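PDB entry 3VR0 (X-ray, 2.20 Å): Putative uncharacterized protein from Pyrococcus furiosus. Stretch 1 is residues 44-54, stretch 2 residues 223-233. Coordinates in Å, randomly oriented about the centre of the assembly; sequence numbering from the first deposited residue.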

# COMPACT_ATOMS: atom_id res chain seq x y z
N LEU C 44 -2.67 -23.97 10.60
CA LEU C 44 -2.07 -23.63 11.90
C LEU C 44 -1.04 -24.65 12.34
O LEU C 44 -0.86 -24.86 13.52
N VAL C 45 -0.38 -25.26 11.36
CA VAL C 45 0.57 -26.33 11.59
C VAL C 45 1.78 -25.90 12.43
O VAL C 45 2.05 -26.50 13.46
N GLY C 46 2.51 -24.89 11.93
CA GLY C 46 3.69 -24.34 12.61
C GLY C 46 3.33 -23.84 13.99
O GLY C 46 4.04 -24.10 14.95
N LYS C 47 2.21 -23.14 14.09
CA LYS C 47 1.76 -22.62 15.37
C LYS C 47 1.43 -23.69 16.44
O LYS C 47 1.86 -23.56 17.58
N LEU C 48 0.66 -24.71 16.06
CA LEU C 48 0.32 -25.80 16.99
C LEU C 48 1.56 -26.50 17.45
O LEU C 48 1.72 -26.76 18.62
N ALA C 49 2.42 -26.80 16.49
CA ALA C 49 3.71 -27.40 16.73
C ALA C 49 4.52 -26.54 17.74
O ALA C 49 4.99 -27.06 18.73
N ALA C 50 4.65 -25.23 17.50
CA ALA C 50 5.44 -24.39 18.41
C ALA C 50 4.84 -24.28 19.79
O ALA C 50 5.57 -24.36 20.78
N GLU C 51 3.52 -24.10 19.87
CA GLU C 51 2.83 -24.01 21.17
C GLU C 51 2.97 -25.29 21.98
O GLU C 51 3.15 -25.25 23.21
N HIS C 52 2.91 -26.42 21.29
CA HIS C 52 3.05 -27.68 21.97
C HIS C 52 4.47 -27.81 22.47
O HIS C 52 4.70 -28.31 23.58
N LEU C 53 5.43 -27.36 21.67
CA LEU C 53 6.82 -27.41 22.08
C LEU C 53 7.06 -26.46 23.26
O LEU C 53 7.70 -26.85 24.23
N ILE C 54 6.52 -25.25 23.21
CA ILE C 54 6.59 -24.34 24.35
C ILE C 54 6.14 -25.06 25.63
O ILE C 54 6.86 -25.05 26.64
N ALA C 223 -0.94 -32.97 11.42
CA ALA C 223 0.23 -32.59 10.65
C ALA C 223 1.24 -31.87 11.58
O ALA C 223 2.44 -32.03 11.43
N ALA C 224 0.72 -31.11 12.53
CA ALA C 224 1.56 -30.44 13.55
C ALA C 224 2.43 -31.49 14.27
O ALA C 224 3.67 -31.34 14.40
N LYS C 225 1.79 -32.59 14.68
CA LYS C 225 2.50 -33.72 15.28
C LYS C 225 3.65 -34.19 14.40
O LYS C 225 4.80 -34.34 14.87
N ALA C 226 3.37 -34.38 13.12
CA ALA C 226 4.39 -34.90 12.22
C ALA C 226 5.56 -33.94 12.06
O ALA C 226 6.72 -34.36 12.03
N VAL C 227 5.26 -32.65 11.92
CA VAL C 227 6.33 -31.65 11.76
C VAL C 227 7.18 -31.62 13.05
O VAL C 227 8.40 -31.61 13.00
N LEU C 228 6.51 -31.61 14.18
CA LEU C 228 7.16 -31.49 15.47
C LEU C 228 7.97 -32.74 15.85
O LEU C 228 8.97 -32.63 16.59
N SER C 229 7.53 -33.92 15.36
CA SER C 229 8.32 -35.16 15.46
C SER C 229 9.61 -35.05 14.66
O SER C 229 10.70 -35.50 15.09
N ALA C 230 9.52 -34.43 13.49
CA ALA C 230 10.74 -34.27 12.71
C ALA C 230 11.68 -33.29 13.41
O ALA C 230 12.87 -33.56 13.52
N VAL C 231 11.15 -32.16 13.87
CA VAL C 231 11.96 -31.14 14.55
C VAL C 231 12.56 -31.69 15.88
O VAL C 231 13.75 -31.65 16.05
N THR C 232 11.73 -32.19 16.80
CA THR C 232 12.28 -32.79 18.04
C THR C 232 13.30 -33.89 17.75
O THR C 232 14.37 -33.97 18.36
N LYS C 233 13.04 -34.67 16.71
CA LYS C 233 14.05 -35.65 16.30
C LYS C 233 15.39 -35.01 15.92
O LYS C 233 16.45 -35.49 16.34

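Where two helices meet through alanines, their backbones can come close, and larger side chains then close the contact around that point. Helices 45-54 and 223-233 of this Pyrococcus furiosus protein illustrate the principle, crossing at -60° with their axes 8.2 Å apart at closest approach. Ala 224 marks the tightest stretch: its CA lies 4.7 Å from the CA of Val 45, and its CB packs 3.6 Å from both Val 45 O and Leu 48 CB. The small methyl of Ala 224 packs against backbone as well as side chain. Leu 228, one turn on, covers the most area. It points toward the first helix with chi1 t and chi2 p; both methyls of Leu 228 pack near Ala 49 O and Leu 53 CB, at 3.7 Å from Leu 228 CD2 to Ala 49 O and 4.1 Å from Leu 228 CD1 to Leu 53 CB. Leu 228 CD2 also meets the edge of the His 52 ring, 3.7 Å from His 52 CD2. Val 45, chi1 t, closes the other end, its CG1 lying 3.7 Å from Val 227 CG2 and its CG2 4.1 Å from Ala 223 CB. No hydrogen bond crosses the interface. Two polar atoms near the contact find partners away from it: Thr 232 OG1, chi1 p, donates to Leu 228 O at 2.7 Å, leaving Thr 232 CG2 4.0 Å from Leu 53 CD1, and His 52 NE2 is bonded elsewhere in the structure.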

# COMPACT_ATOMS: atom_id res chain seq x y z
CB LEU C 44 -3.13 -23.35 12.97
CG LEU C 44 -4.00 -22.13 12.69
CD1 LEU C 44 -5.23 -22.10 13.58
CD2 LEU C 44 -3.21 -20.82 12.80
CB VAL C 45 1.11 -26.94 10.26
CG1 VAL C 45 2.30 -27.84 10.55
CG2 VAL C 45 0.05 -27.70 9.52
CB LYS C 47 0.59 -21.67 15.20
CG LYS C 47 0.12 -21.10 16.53
CD LYS C 47 -0.99 -20.10 16.34
CE LYS C 47 -1.37 -19.46 17.68
NZ LYS C 47 -1.91 -18.09 17.45
CB LEU C 48 -0.58 -26.85 16.35
CG LEU C 48 -2.05 -26.49 16.19
CD1 LEU C 48 -2.67 -27.61 15.38
CD2 LEU C 48 -2.73 -26.38 17.54
CB ALA C 49 4.44 -27.56 15.45
CB ALA C 50 5.72 -22.98 17.82
CB GLU C 51 1.37 -23.68 21.02
CG GLU C 51 1.11 -22.23 20.60
CD GLU C 51 -0.36 -21.98 20.39
OE1 GLU C 51 -1.08 -22.93 20.00
OE2 GLU C 51 -0.83 -20.86 20.65
CB HIS C 52 2.71 -28.87 21.07
CG HIS C 52 2.67 -30.16 21.81
ND1 HIS C 52 1.84 -30.35 22.90
CD2 HIS C 52 3.36 -31.31 21.66
CE1 HIS C 52 2.03 -31.57 23.38
NE2 HIS C 52 2.93 -32.18 22.63
CB LEU C 53 7.76 -27.15 20.92
CG LEU C 53 9.27 -27.25 21.16
CD1 LEU C 53 9.74 -28.71 21.49
CD2 LEU C 53 9.96 -26.72 19.90
CB ILE C 54 5.70 -23.06 24.19
CG1 ILE C 54 6.03 -22.24 22.92
CG2 ILE C 54 5.69 -22.22 25.45
CD1 ILE C 54 7.32 -21.89 22.79
CB ALA C 223 -0.14 -31.77 9.37
CB ALA C 224 0.70 -29.69 14.53
CB LYS C 225 1.53 -34.88 15.61
CG LYS C 225 2.27 -36.11 16.18
CD LYS C 225 1.35 -37.07 16.91
CE LYS C 225 2.06 -38.38 17.17
NZ LYS C 225 1.04 -39.47 17.34
CB ALA C 226 3.78 -35.20 10.88
CB VAL C 227 5.73 -30.24 11.46
CG1 VAL C 227 6.79 -29.15 11.62
CG2 VAL C 227 5.13 -30.22 10.02
CB LEU C 228 6.14 -31.18 16.56
CG LEU C 228 6.86 -30.87 17.88
CD1 LEU C 228 7.84 -29.66 17.69
CD2 LEU C 228 5.85 -30.63 18.94
CB SER C 229 7.50 -36.38 14.96
OG SER C 229 6.31 -36.51 15.73
CB ALA C 230 10.45 -33.83 11.28
CB VAL C 231 11.14 -29.89 14.85
CG1 VAL C 231 11.96 -28.93 15.78
CG2 VAL C 231 10.67 -29.23 13.56
CB THR C 232 11.22 -33.29 18.98
OG1 THR C 232 10.38 -34.24 18.31
CG2 THR C 232 10.39 -32.11 19.54
CB LYS C 233 13.48 -36.57 15.21
CG LYS C 233 14.47 -37.16 14.22
CD LYS C 233 15.54 -38.02 14.87
CE LYS C 233 15.03 -39.35 15.35
NZ LYS C 233 16.09 -40.36 14.98